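Local structure of Emp47p (form2) (Saccharomyces cerevisiae, 2A6Z) at residues E66-V72 with E209-K215; G76-I82 with V112-G116; Q97-V103 with V133-Y139; S157-V161 with K172-D176. The protein acts as a cargo receptor whose lectin-type domain recognises carbohydrate, taking part in glycoprotein secretion and probably needed for Emp46p to leave the endoplasmic reticulum. All blocks are in the same frame, centred on the assembly; numbering follows the deposited sequence.

Contact 1 of 4, residues E66-V72 with E209-K215; sequences EWTFRSV and ESFEIFK
A classic beta bulge, in which Phe214 and Lys215 both face Thr68, interrupts the antiparallel pairing of two strands in one sheet of the lectin beta sandwich. Thr68 N donates to Lys215 O (2.9 Å), and Thr68 O accepts from Phe214 N (2.9 Å). Past the bulge, Arg70 and Glu212 form a hydrogen-bonded pair whose side chains also meet. With chi1 at 67° and the chain straight from CG onward, Arg70 turns the NE side of its guanidinium to Glu212. NE and NH2 of Arg70 both grip one oxygen, each 2.9 Å from Glu212 OE1; NE comes from above the carboxylate plane, NH2 from its syn side. Phe214 CZ and Val72 CG1 lie over opposite faces of the guanidinium, the Phe214 ring tilted 58° to it. Glu212 OE1 also holds Arg38, and OE2 accepts from Ser210 OG, so both carboxylate oxygens are engaged. On the other face, Ser71 OG donates to the anti lone pair of Glu209 OE2 (2.6 Å), while Ile213 sets CD1 against Phe69 CB (3.8 Å) and CG2 at the Trp67 ring edge, 4.1 Å from CZ3. Strands 38-40 and 153-164 flank the pair within the sheet, and the rings of Trp67 and Phe69 meet Phe84 of strand 81-88 across the sandwich.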
loop_
_atom_site.group_PDB
_atom_site.type_symbol
_atom_site.label_atom_id
_atom_site.label_comp_id
_atom_site.label_asym_id
_atom_site.label_seq_id
_atom_site.Cartn_x
_atom_site.Cartn_y
_atom_site.Cartn_z
ATOM N N GLU A 66 -5.312 7.370 2.573
ATOM C CA GLU A 66 -5.512 7.577 1.142
ATOM C C GLU A 66 -4.169 7.605 0.468
ATOM O O GLU A 66 -3.341 8.508 0.731
ATOM C CB GLU A 66 -6.251 8.882 0.877
ATOM C CG GLU A 66 -7.645 8.936 1.431
ATOM C CD GLU A 66 -8.424 10.177 1.254
ATOM O OE1 GLU A 66 -7.879 11.160 0.689
ATOM O OE2 GLU A 66 -9.603 10.209 1.654
ATOM N N TRP A 67 -3.938 6.667 -0.436
ATOM C CA TRP A 67 -2.675 6.595 -1.227
ATOM C C TRP A 67 -2.957 7.022 -2.636
ATOM O O TRP A 67 -3.869 6.491 -3.283
ATOM C CB TRP A 67 -2.182 5.146 -1.220
ATOM C CG TRP A 67 -1.571 4.640 0.018
ATOM C CD1 TRP A 67 -2.130 3.863 0.978
ATOM C CD2 TRP A 67 -0.199 4.861 0.457
ATOM N NE1 TRP A 67 -1.217 3.591 1.985
ATOM C CE2 TRP A 67 -0.033 4.181 1.666
ATOM C CE3 TRP A 67 0.875 5.570 -0.130
ATOM C CZ2 TRP A 67 1.198 4.179 2.361
ATOM C CZ3 TRP A 67 2.079 5.550 0.594
ATOM C CH2 TRP A 67 2.206 4.876 1.796
ATOM N N THR A 68 -2.117 7.923 -3.151
ATOM C CA THR A 68 -2.210 8.362 -4.536
ATOM C C THR A 68 -0.936 7.829 -5.263
ATOM O O THR A 68 0.178 8.221 -4.900
ATOM C CB THR A 68 -2.273 9.896 -4.614
ATOM O OG1 THR A 68 -3.393 10.371 -3.884
ATOM C CG2 THR A 68 -2.440 10.339 -6.057
ATOM N N PHE A 69 -1.158 6.952 -6.238
ATOM C CA PHE A 69 -0.021 6.227 -6.852
ATOM C C PHE A 69 -0.287 6.034 -8.323
ATOM O O PHE A 69 -1.426 6.141 -8.794
ATOM C CB PHE A 69 0.266 4.897 -6.160
ATOM C CG PHE A 69 -0.632 3.775 -6.684
ATOM C CD1 PHE A 69 -0.128 2.831 -7.585
ATOM C CD2 PHE A 69 -1.975 3.681 -6.313
ATOM C CE1 PHE A 69 -0.929 1.851 -8.113
ATOM C CE2 PHE A 69 -2.767 2.688 -6.835
ATOM C CZ PHE A 69 -2.264 1.757 -7.729
ATOM N N ARG A 70 0.746 5.651 -9.057
ATOM C CA ARG A 70 0.540 5.253 -10.440
ATOM C C ARG A 70 1.594 4.197 -10.804
ATOM O O ARG A 70 2.574 3.989 -10.111
ATOM C CB ARG A 70 0.601 6.430 -11.433
ATOM C CG ARG A 70 2.008 7.052 -11.552
ATOM C CD ARG A 70 1.935 8.229 -12.514
ATOM N NE ARG A 70 3.328 8.719 -12.693
ATOM C CZ ARG A 70 3.631 9.707 -13.486
ATOM N NH1 ARG A 70 2.697 10.336 -14.164
ATOM N NH2 ARG A 70 4.913 10.059 -13.594
ATOM N N SER A 71 1.288 3.553 -11.944
ATOM C CA SER A 71 2.253 2.688 -12.628
ATOM C C SER A 71 2.388 3.195 -14.052
ATOM O O SER A 71 1.382 3.330 -14.775
ATOM C CB SER A 71 1.736 1.230 -12.670
ATOM O OG SER A 71 2.604 0.526 -13.553
ATOM N N VAL A 72 3.652 3.454 -14.438
ATOM C CA VAL A 72 3.923 3.912 -15.807
ATOM C C VAL A 72 5.057 3.063 -16.398
ATOM O O VAL A 72 5.867 2.480 -15.685
ATOM C CB VAL A 72 4.280 5.427 -15.889
ATOM C CG1 VAL A 72 3.037 6.246 -15.541
ATOM C CG2 VAL A 72 5.434 5.761 -14.967
ATOM N N GLU A 209 8.533 -1.557 -15.390
ATOM C CA GLU A 209 7.362 -0.913 -14.797
ATOM C C GLU A 209 7.790 -0.073 -13.611
ATOM O O GLU A 209 8.542 -0.518 -12.737
ATOM C CB GLU A 209 6.391 -2.040 -14.328
ATOM C CG GLU A 209 5.034 -1.446 -13.880
ATOM C CD GLU A 209 3.898 -2.469 -13.771
ATOM O OE1 GLU A 209 4.171 -3.708 -13.859
ATOM O OE2 GLU A 209 2.748 -2.038 -13.550
ATOM N N SER A 210 7.233 1.164 -13.606
ATOM C CA SER A 210 7.642 2.149 -12.585
ATOM C C SER A 210 6.465 2.459 -11.678
ATOM O O SER A 210 5.532 3.163 -12.117
ATOM C CB SER A 210 8.158 3.405 -13.312
ATOM O OG SER A 210 8.689 4.296 -12.339
ATOM N N PHE A 211 6.508 1.931 -10.469
ATOM C CA PHE A 211 5.481 2.189 -9.446
ATOM C C PHE A 211 5.892 3.447 -8.687
ATOM O O PHE A 211 7.034 3.518 -8.211
ATOM C CB PHE A 211 5.379 0.992 -8.494
ATOM C CG PHE A 211 4.749 -0.221 -9.123
ATOM C CD1 PHE A 211 3.374 -0.257 -9.333
ATOM C CD2 PHE A 211 5.539 -1.286 -9.514
ATOM C CE1 PHE A 211 2.773 -1.385 -9.890
ATOM C CE2 PHE A 211 4.912 -2.428 -10.033
ATOM C CZ PHE A 211 3.549 -2.466 -10.229
ATOM N N GLU A 212 4.989 4.409 -8.605
ATOM C CA GLU A 212 5.322 5.773 -8.163
ATOM C C GLU A 212 4.260 6.285 -7.188
ATOM O O GLU A 212 3.057 6.032 -7.396
ATOM C CB GLU A 212 5.400 6.709 -9.342
ATOM C CG GLU A 212 6.346 6.169 -10.416
ATOM C CD GLU A 212 6.638 7.064 -11.562
ATOM O OE1 GLU A 212 5.945 8.125 -11.689
ATOM O OE2 GLU A 212 7.572 6.707 -12.327
ATOM N N ILE A 213 4.716 6.987 -6.161
ATOM C CA ILE A 213 3.869 7.569 -5.110
ATOM C C ILE A 213 3.835 9.072 -5.236
ATOM O O ILE A 213 4.889 9.739 -5.310
ATOM C CB ILE A 213 4.349 7.162 -3.726
ATOM C CG1 ILE A 213 4.573 5.663 -3.584
ATOM C CG2 ILE A 213 3.451 7.748 -2.643
ATOM C CD1 ILE A 213 3.256 4.870 -3.751
ATOM N N PHE A 214 2.645 9.669 -5.320
ATOM C CA PHE A 214 2.502 11.127 -5.356
ATOM C C PHE A 214 2.201 11.729 -3.972
ATOM O O PHE A 214 2.576 12.887 -3.712
ATOM C CB PHE A 214 1.374 11.495 -6.294
ATOM C CG PHE A 214 1.600 11.430 -7.765
ATOM C CD1 PHE A 214 0.740 12.105 -8.646
ATOM C CD2 PHE A 214 2.670 10.741 -8.335
ATOM C CE1 PHE A 214 0.911 12.102 -10.013
ATOM C CE2 PHE A 214 2.854 10.747 -9.720
ATOM C CZ PHE A 214 2.016 11.428 -10.544
ATOM N N LYS A 215 1.425 11.030 -3.138
ATOM C CA LYS A 215 0.833 11.641 -1.940
ATOM C C LYS A 215 0.282 10.533 -1.092
ATOM O O LYS A 215 -0.196 9.494 -1.650
ATOM C CB LYS A 215 -0.312 12.576 -2.380
ATOM C CG LYS A 215 -1.000 13.375 -1.285
ATOM C CD LYS A 215 -1.975 14.370 -1.829
ATOM C CE LYS A 215 -3.205 13.815 -2.482
ATOM N NZ LYS A 215 -4.174 14.921 -2.699
HETATM O O HOH W 1 -3.414 10.593 -1.191
#

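Contact 2 of 4, residues G76-I82 with V112-G116; sequences GQTDGGI and VDNNG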
loop_
_atom_site.group_PDB
_atom_site.type_symbol
_atom_site.label_atom_id
_atom_site.label_comp_id
_atom_site.label_asym_id
_atom_site.label_seq_id
_atom_site.Cartn_x
_atom_site.Cartn_y
_atom_site.Cartn_z
ATOM N N GLY A 76 1.601 -5.196 -19.602
ATOM C CA GLY A 76 1.734 -6.644 -19.792
ATOM C C GLY A 76 1.764 -7.325 -18.412
ATOM O O GLY A 76 2.037 -6.795 -17.376
ATOM N N GLN A 77 1.349 -8.562 -18.379
ATOM C CA GLN A 77 1.406 -9.324 -17.128
ATOM C C GLN A 77 2.805 -9.506 -16.639
ATOM O O GLN A 77 3.727 -9.831 -17.381
ATOM C CB GLN A 77 0.716 -10.676 -17.365
ATOM C CG GLN A 77 0.624 -11.373 -15.959
ATOM C CD GLN A 77 -0.243 -12.633 -16.316
ATOM O OE1 GLN A 77 -0.509 -13.493 -15.542
ATOM N NE2 GLN A 77 -0.710 -12.569 -17.585
ATOM N N THR A 78 3.069 -9.308 -15.374
ATOM C CA THR A 78 4.417 -9.501 -14.805
ATOM C C THR A 78 4.180 -10.103 -13.459
ATOM O O THR A 78 3.034 -10.144 -12.970
ATOM C CB THR A 78 5.169 -8.171 -14.599
ATOM O OG1 THR A 78 4.722 -7.553 -13.443
ATOM C CG2 THR A 78 5.184 -7.376 -15.868
ATOM N N ASP A 79 5.247 -10.553 -12.781
ATOM C CA ASP A 79 5.181 -10.997 -11.416
ATOM C C ASP A 79 5.537 -9.885 -10.411
ATOM O O ASP A 79 5.721 -10.148 -9.234
ATOM C CB ASP A 79 5.992 -12.285 -11.213
ATOM C CG ASP A 79 7.485 -12.081 -11.446
ATOM O OD1 ASP A 79 7.999 -10.994 -11.409
ATOM O OD2 ASP A 79 8.176 -13.115 -11.721
ATOM N N GLY A 80 5.578 -8.649 -10.914
ATOM C CA GLY A 80 5.755 -7.485 -10.050
ATOM C C GLY A 80 4.429 -7.160 -9.308
ATOM O O GLY A 80 3.425 -7.828 -9.439
ATOM N N GLY A 81 4.494 -6.064 -8.552
ATOM C CA GLY A 81 3.288 -5.564 -7.888
ATOM C C GLY A 81 3.654 -4.536 -6.860
ATOM O O GLY A 81 4.850 -4.326 -6.549
ATOM N N ILE A 82 2.618 -3.899 -6.358
ATOM C CA ILE A 82 2.766 -2.835 -5.328
ATOM C C ILE A 82 1.852 -3.219 -4.164
ATOM O O ILE A 82 0.699 -3.604 -4.377
ATOM C CB ILE A 82 2.492 -1.421 -5.892
ATOM C CG1 ILE A 82 2.680 -0.338 -4.811
ATOM C CG2 ILE A 82 1.121 -1.286 -6.566
ATOM C CD1 ILE A 82 2.695 1.072 -5.328
ATOM N N VAL A 112 -1.805 -4.628 -5.288
ATOM C CA VAL A 112 -2.204 -4.309 -6.644
ATOM C C VAL A 112 -1.221 -5.016 -7.573
ATOM O O VAL A 112 -0.010 -4.803 -7.530
ATOM C CB VAL A 112 -2.243 -2.787 -6.886
ATOM C CG1 VAL A 112 -2.501 -2.497 -8.348
ATOM C CG2 VAL A 112 -3.275 -2.131 -5.979
ATOM N N ASP A 113 -1.766 -5.910 -8.408
ATOM C CA ASP A 113 -0.920 -6.686 -9.332
ATOM C C ASP A 113 -1.796 -7.248 -10.411
ATOM O O ASP A 113 -3.032 -7.075 -10.442
ATOM C CB ASP A 113 -0.064 -7.746 -8.630
ATOM C CG ASP A 113 -0.755 -9.103 -8.554
ATOM O OD1 ASP A 113 -1.921 -9.156 -8.101
ATOM O OD2 ASP A 113 -0.129 -10.101 -9.009
ATOM N N ASN A 114 -1.161 -7.968 -11.368
ATOM C CA ASN A 114 -1.923 -8.483 -12.498
ATOM C C ASN A 114 -1.573 -9.946 -12.801
ATOM O O ASN A 114 -1.944 -10.429 -13.877
ATOM C CB ASN A 114 -1.789 -7.606 -13.727
ATOM C CG ASN A 114 -0.438 -7.668 -14.406
ATOM O OD1 ASN A 114 0.398 -8.483 -14.060
ATOM N ND2 ASN A 114 -0.249 -6.754 -15.351
ATOM N N ASN A 115 -0.844 -10.619 -11.918
ATOM C CA ASN A 115 -0.373 -11.984 -12.191
ATOM C C ASN A 115 -1.341 -13.077 -11.763
ATOM O O ASN A 115 -1.005 -14.249 -11.965
ATOM C CB ASN A 115 0.994 -12.188 -11.515
ATOM C CG ASN A 115 1.849 -13.218 -12.269
ATOM O OD1 ASN A 115 1.793 -13.332 -13.495
ATOM N ND2 ASN A 115 2.641 -13.921 -11.509
ATOM N N GLY A 116 -2.479 -12.719 -11.174
ATOM C CA GLY A 116 -3.430 -13.698 -10.725
ATOM C C GLY A 116 -4.471 -14.010 -11.808
ATOM O O GLY A 116 -4.452 -13.480 -12.908
HETATM O O HOH W 2 1.747 -7.875 -11.622
HETATM O O HOH W 3 2.553 -10.445 -8.829
#
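The Asn114 amide faces the backbone of Gly76-Thr78 and uses both its ends there. Chi1 of 72° lifts it toward that loop: Asn114 OD1 accepts from Thr78 N in the carbonyl plane, on a lone pair (3.1 Å), while its ND2 donates to Gly76 O (3.1 Å), reaching that carbonyl from above its plane. Together the two bonds fix the rotation of the amide. Asp113 lays CB against Gly80 O (3.6 Å) and closes an Asx turn by accepting Asn115 N at OD2. A water donates to both Gly80 O (2.8 Å) and Asp113 OD2 (2.7 Å), and the same carboxylate oxygen is bonded to Tyr139 OH. Further in, Ile82 and Val112 lie side by side and point the same way, CG2 of Ile82 3.7 Å from CB of Val112. In related L-type lectins such loops border the sugar site, and these probably do too. The pair, strands 81-88 and 108-113, runs between strands 192-200 and 121-128.

Contact 3 of 4, residues Q97-V103 with V133-Y139; sequences QLYNGPV and VDKTKIY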
loop_
_atom_site.group_PDB
_atom_site.type_symbol
_atom_site.label_atom_id
_atom_site.label_comp_id
_atom_site.label_asym_id
_atom_site.label_seq_id
_atom_site.Cartn_x
_atom_site.Cartn_y
_atom_site.Cartn_z
ATOM N N GLN A 97 10.492 -10.252 1.901
ATOM C CA GLN A 97 10.249 -11.341 0.995
ATOM C C GLN A 97 8.936 -11.336 0.261
ATOM O O GLN A 97 8.727 -12.206 -0.623
ATOM C CB GLN A 97 10.346 -12.673 1.763
ATOM C CG GLN A 97 11.712 -12.951 2.361
ATOM C CD GLN A 97 11.760 -14.291 3.051
ATOM O OE1 GLN A 97 11.868 -15.332 2.365
ATOM N NE2 GLN A 97 11.571 -14.312 4.380
ATOM N N LEU A 98 8.028 -10.400 0.545
ATOM C CA LEU A 98 6.705 -10.376 -0.101
ATOM C C LEU A 98 6.506 -8.997 -0.721
ATOM O O LEU A 98 6.235 -8.025 -0.026
ATOM C CB LEU A 98 5.643 -10.673 0.972
ATOM C CG LEU A 98 4.174 -10.637 0.468
ATOM C CD1 LEU A 98 3.983 -11.612 -0.693
ATOM C CD2 LEU A 98 3.270 -10.937 1.640
ATOM N N TYR A 99 6.743 -8.908 -2.052
ATOM C CA TYR A 99 6.694 -7.612 -2.742
ATOM C C TYR A 99 7.539 -6.589 -2.007
ATOM O O TYR A 99 7.201 -5.381 -1.892
ATOM C CB TYR A 99 5.216 -7.055 -2.939
ATOM C CG TYR A 99 4.442 -8.049 -3.785
ATOM C CD1 TYR A 99 4.493 -7.977 -5.168
ATOM C CD2 TYR A 99 3.746 -9.106 -3.222
ATOM C CE1 TYR A 99 3.828 -8.887 -5.962
ATOM C CE2 TYR A 99 3.089 -10.035 -4.008
ATOM C CZ TYR A 99 3.152 -9.914 -5.389
ATOM O OH TYR A 99 2.474 -10.875 -6.134
ATOM N N ASN A 100 8.737 -6.999 -1.576
ATOM C CA ASN A 100 9.690 -6.129 -0.864
ATOM C C ASN A 100 9.163 -5.597 0.459
ATOM O O ASN A 100 9.663 -4.598 0.945
ATOM C CB ASN A 100 10.179 -5.014 -1.801
ATOM C CG ASN A 100 11.408 -4.295 -1.192
ATOM O OD1 ASN A 100 12.358 -4.981 -0.744
ATOM N ND2 ASN A 100 11.391 -2.990 -1.197
ATOM N N GLY A 101 8.230 -6.331 1.045
ATOM C CA GLY A 101 7.706 -6.132 2.365
ATOM C C GLY A 101 7.606 -7.464 3.109
ATOM O O GLY A 101 8.138 -8.470 2.641
ATOM N N PRO A 102 7.013 -7.452 4.294
ATOM C CA PRO A 102 7.137 -8.610 5.188
ATOM C C PRO A 102 6.214 -9.759 4.842
ATOM O O PRO A 102 5.012 -9.619 4.807
ATOM C CB PRO A 102 6.805 -8.011 6.563
ATOM C CG PRO A 102 5.855 -6.864 6.204
ATOM C CD PRO A 102 6.422 -6.284 4.955
ATOM N N VAL A 103 6.795 -10.967 4.674
ATOM C CA VAL A 103 5.999 -12.163 4.355
ATOM C C VAL A 103 5.314 -12.783 5.537
ATOM O O VAL A 103 4.335 -13.519 5.391
ATOM C CB VAL A 103 6.921 -13.193 3.621
ATOM C CG1 VAL A 103 7.903 -13.868 4.570
ATOM C CG2 VAL A 103 6.111 -14.268 2.886
ATOM N N VAL A 133 3.089 -16.173 4.924
ATOM C CA VAL A 133 2.051 -16.603 3.979
ATOM C C VAL A 133 2.688 -17.450 2.857
ATOM O O VAL A 133 3.868 -17.351 2.514
ATOM C CB VAL A 133 1.302 -15.410 3.438
ATOM C CG1 VAL A 133 0.685 -14.543 4.544
ATOM C CG2 VAL A 133 2.212 -14.529 2.588
ATOM N N ASP A 134 1.852 -18.286 2.271
ATOM C CA ASP A 134 2.249 -19.128 1.138
ATOM C C ASP A 134 2.045 -18.308 -0.122
ATOM O O ASP A 134 0.902 -18.073 -0.541
ATOM C CB ASP A 134 1.428 -20.391 1.128
ATOM C CG ASP A 134 1.881 -21.375 0.053
ATOM O OD1 ASP A 134 2.519 -20.921 -0.930
ATOM O OD2 ASP A 134 1.571 -22.544 0.230
ATOM N N LYS A 135 3.100 -17.839 -0.761
ATOM C CA LYS A 135 2.947 -16.991 -1.919
ATOM C C LYS A 135 2.266 -17.710 -3.057
ATOM O O LYS A 135 1.652 -17.025 -3.888
ATOM C CB LYS A 135 4.312 -16.414 -2.353
ATOM C CG LYS A 135 4.849 -15.438 -1.318
ATOM C CD LYS A 135 6.061 -14.701 -1.879
ATOM C CE LYS A 135 7.332 -15.003 -1.124
ATOM N NZ LYS A 135 8.512 -14.465 -1.905
ATOM N N THR A 136 2.376 -19.049 -3.080
ATOM C CA THR A 136 1.794 -19.778 -4.177
ATOM C C THR A 136 0.268 -19.842 -4.041
ATOM O O THR A 136 -0.350 -20.276 -5.002
ATOM C CB THR A 136 2.328 -21.221 -4.298
ATOM O OG1 THR A 136 1.911 -21.984 -3.160
ATOM C CG2 THR A 136 3.845 -21.223 -4.321
ATOM N N LYS A 137 -0.332 -19.426 -2.942
ATOM C CA LYS A 137 -1.763 -19.449 -2.725
ATOM C C LYS A 137 -2.381 -18.048 -2.559
ATOM O O LYS A 137 -3.536 -17.933 -2.150
ATOM C CB LYS A 137 -2.105 -20.315 -1.511
ATOM C CG LYS A 137 -1.589 -21.764 -1.714
ATOM C CD LYS A 137 -1.980 -22.594 -0.488
ATOM C CE LYS A 137 -1.606 -24.056 -0.506
ATOM N NZ LYS A 137 -1.767 -24.748 -1.787
ATOM N N ILE A 138 -1.574 -17.005 -2.842
ATOM C CA ILE A 138 -2.046 -15.659 -2.472
ATOM C C ILE A 138 -3.386 -15.314 -3.114
ATOM O O ILE A 138 -4.216 -14.710 -2.435
ATOM C CB ILE A 138 -0.935 -14.659 -2.829
ATOM C CG1 ILE A 138 -1.172 -13.297 -2.163
ATOM C CG2 ILE A 138 -0.635 -14.534 -4.331
ATOM C CD1 ILE A 138 0.114 -12.460 -2.136
ATOM N N TYR A 139 -3.600 -15.694 -4.379
ATOM C CA TYR A 139 -4.849 -15.262 -5.016
ATOM C C TYR A 139 -6.070 -15.978 -4.430
ATOM O O TYR A 139 -7.138 -15.381 -4.245
ATOM C CB TYR A 139 -4.773 -15.439 -6.558
ATOM C CG TYR A 139 -3.553 -14.677 -7.080
ATOM C CD1 TYR A 139 -3.473 -13.276 -6.974
ATOM C CD2 TYR A 139 -2.450 -15.351 -7.630
ATOM C CE1 TYR A 139 -2.370 -12.579 -7.428
ATOM C CE2 TYR A 139 -1.352 -14.651 -8.061
ATOM C CZ TYR A 139 -1.311 -13.273 -7.951
ATOM O OH TYR A 139 -0.186 -12.621 -8.398
#
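Gln97 O accepts from Lys135 NZ (2.6 Å) just before a type I' beta turn, Leu98 to Gly101; Gln97 and Leu98 both face Gly101, a classic beta bulge. The lysine approaches almost head-on to the carbonyl, its chain bent at chi3 (-116°) to get there. Leu98 follows, and its two methyls divide the work. Leu98 CD1 lies alongside the aliphatic part of Lys135, 3.9 Å from Lys135 CD, the two chains running past each other in opposite directions. Leu98 CD2 meets Val133 CG2 (3.9 Å), with the side chains at about a right angle. Tyr99 turns its ring edge to the same wall: CE2 is 4.3 Å from Ile138 CD1, with that methyl near the ring plane. The Tyr99 side chain also touches Gln109 and Leu111 of strand 108-113. The turn thus joins the long loop between strands 81-88 and 108-113 to the short 3-10 and helical region that follows strand 121-128. At Val103 one backbone bond links the segments, Val133 N donating to Val103 O (3.0 Å). Beside that bond the valine side chains slide past each other in opposite senses, CG2 of Val103 3.9 Å from CG2 of Val133.

Contact 4 of 4, residues S157-V161 with K172-D176; sequences STIRV and KVQVD
Arg160 has CG anti to its own N (chi1 177°) and an extended chain, while Gln174 has CG opposite its carbonyl carbon (chi1 -66°); the two therefore rise side by side from the sheet, pointing the same way. Arg160 NH1 donates to Gln174 OE1 (2.9 Å) along an in-plane lone pair, from the edge of a guanidinium turned 77° to the amide. The other guanidinium nitrogens are used too: NE bridges to Glu66, and NH2 donates to Val222 O and Ser2 OG. Beneath, Arg160 and Gln174 exchange both backbone bonds. At the far end Asp176 lends a side chain to the pairing: OD1 takes Thr158 N (3.0 Å), as a main-chain carbonyl would, while its own N donates to Thr158 O (2.9 Å). A water joins the remaining oxygen, donating to Asp176 OD2 (2.6 Å) and bonded to Ser157 OG (2.7 Å). On the opposite face Ile159 CG2 packs on Val173 CG1 (4.0 Å), and these residues, with Val161 and Val175, meet Leu110, Val112 and Leu122 of the facing sheet. Such a split, polar outside and aliphatic inside, is characteristic of an antiparallel beta hairpin in a beta sandwich, here strands 153-164 and 170-175.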
loop_
_atom_site.group_PDB
_atom_site.type_symbol
_atom_site.label_atom_id
_atom_site.label_comp_id
_atom_site.label_asym_id
_atom_site.label_seq_id
_atom_site.Cartn_x
_atom_site.Cartn_y
_atom_site.Cartn_z
ATOM N N SER A 157 -4.056 6.819 -9.491
ATOM C CA SER A 157 -5.231 6.276 -8.796
ATOM C C SER A 157 -5.174 6.648 -7.347
ATOM O O SER A 157 -4.091 6.828 -6.783
ATOM C CB SER A 157 -5.229 4.761 -8.936
ATOM O OG SER A 157 -5.308 4.291 -10.258
ATOM N N THR A 158 -6.388 6.658 -6.728
ATOM C CA THR A 158 -6.457 6.927 -5.304
ATOM C C THR A 158 -7.111 5.737 -4.593
ATOM O O THR A 158 -8.263 5.410 -4.853
ATOM C CB THR A 158 -7.310 8.183 -4.991
ATOM O OG1 THR A 158 -6.849 9.256 -5.831
ATOM C CG2 THR A 158 -7.130 8.585 -3.524
ATOM N N ILE A 159 -6.329 5.117 -3.709
ATOM C CA ILE A 159 -6.847 4.020 -2.874
ATOM C C ILE A 159 -7.189 4.618 -1.524
ATOM O O ILE A 159 -6.314 5.163 -0.855
ATOM C CB ILE A 159 -5.815 2.879 -2.720
ATOM C CG1 ILE A 159 -5.512 2.242 -4.083
ATOM C CG2 ILE A 159 -6.298 1.869 -1.702
ATOM C CD1 ILE A 159 -4.367 1.256 -4.035
ATOM N N ARG A 160 -8.475 4.505 -1.124
ATOM C CA ARG A 160 -8.912 5.077 0.155
ATOM C C ARG A 160 -9.350 3.933 1.046
ATOM O O ARG A 160 -10.316 3.204 0.753
ATOM C CB ARG A 160 -10.083 6.043 -0.131
ATOM C CG ARG A 160 -10.677 6.640 1.164
ATOM C CD ARG A 160 -11.672 7.774 0.748
ATOM N NE ARG A 160 -11.996 8.570 1.950
ATOM C CZ ARG A 160 -13.006 8.341 2.772
ATOM N NH1 ARG A 160 -13.886 7.350 2.504
ATOM N NH2 ARG A 160 -13.135 9.111 3.836
ATOM N N VAL A 161 -8.620 3.770 2.140
ATOM C CA VAL A 161 -8.851 2.702 3.107
ATOM C C VAL A 161 -9.454 3.326 4.342
ATOM O O VAL A 161 -8.887 4.268 4.916
ATOM C CB VAL A 161 -7.522 2.012 3.507
ATOM C CG1 VAL A 161 -7.814 0.790 4.378
ATOM C CG2 VAL A 161 -6.719 1.678 2.276
ATOM N N LYS A 172 -13.165 -0.807 4.710
ATOM C CA LYS A 172 -13.592 -0.565 3.341
ATOM C C LYS A 172 -12.402 -0.029 2.557
ATOM O O LYS A 172 -11.591 0.746 3.068
ATOM C CB LYS A 172 -14.757 0.427 3.315
ATOM C CG LYS A 172 -15.271 0.764 1.919
ATOM C CD LYS A 172 -16.608 1.431 1.963
ATOM C CE LYS A 172 -16.520 2.797 2.479
ATOM N NZ LYS A 172 -17.908 3.341 2.397
ATOM N N VAL A 173 -12.333 -0.470 1.300
ATOM C CA VAL A 173 -11.385 0.073 0.353
ATOM C C VAL A 173 -12.180 0.616 -0.852
ATOM O O VAL A 173 -13.012 -0.097 -1.398
ATOM C CB VAL A 173 -10.368 -0.985 -0.095
ATOM C CG1 VAL A 173 -9.471 -0.448 -1.201
ATOM C CG2 VAL A 173 -9.559 -1.456 1.111
ATOM N N GLN A 174 -11.875 1.859 -1.209
ATOM C CA GLN A 174 -12.394 2.503 -2.419
ATOM C C GLN A 174 -11.236 2.766 -3.364
ATOM O O GLN A 174 -10.104 3.000 -2.929
ATOM C CB GLN A 174 -13.057 3.831 -2.056
ATOM C CG GLN A 174 -14.333 3.647 -1.196
ATOM C CD GLN A 174 -14.653 4.959 -0.475
ATOM O OE1 GLN A 174 -13.998 5.272 0.504
ATOM N NE2 GLN A 174 -15.577 5.720 -0.966
ATOM N N VAL A 175 -11.535 2.725 -4.666
ATOM C CA VAL A 175 -10.593 3.107 -5.701
ATOM C C VAL A 175 -11.264 4.220 -6.490
ATOM O O VAL A 175 -12.363 4.050 -7.042
ATOM C CB VAL A 175 -10.282 1.904 -6.632
ATOM C CG1 VAL A 175 -9.435 2.367 -7.816
ATOM C CG2 VAL A 175 -9.621 0.775 -5.850
ATOM N N ASP A 176 -10.606 5.387 -6.488
ATOM C CA ASP A 176 -11.160 6.558 -7.194
ATOM C C ASP A 176 -12.604 6.808 -6.736
ATOM O O ASP A 176 -13.458 7.189 -7.550
ATOM C CB ASP A 176 -11.096 6.378 -8.699
ATOM C CG ASP A 176 -9.701 6.008 -9.203
ATOM O OD1 ASP A 176 -8.677 6.169 -8.602
ATOM O OD2 ASP A 176 -9.768 5.497 -10.407
HETATM O O HOH W 4 -7.768 4.260 -11.459
HETATM O O HOH W 5 -12.871 3.370 2.173
#

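The contacts span both sheets of one legume-lectin-type sandwich. Contacts 1 and 4, with centres about 13 Å apart, share one sheet, where strands 63-72 and 153-164 are neighbours. Contact 2 belongs to the facing sheet, about 14 Å from contact 1 between centres, and Phe211 and Phe69 pack on Ile82 across the core. Contact 3 clasps the outer loops of that second sheet and touches contact 2 through Tyr139 and Asp113, while its nearest atoms stay about 13 Å from contact 4. Along the chain contact 1 encloses the others: contacts 2 and 3 interleave, then contact 4 follows. Strands far apart in sequence thus lie side by side in the first sheet, and its aromatic residues pack on the second.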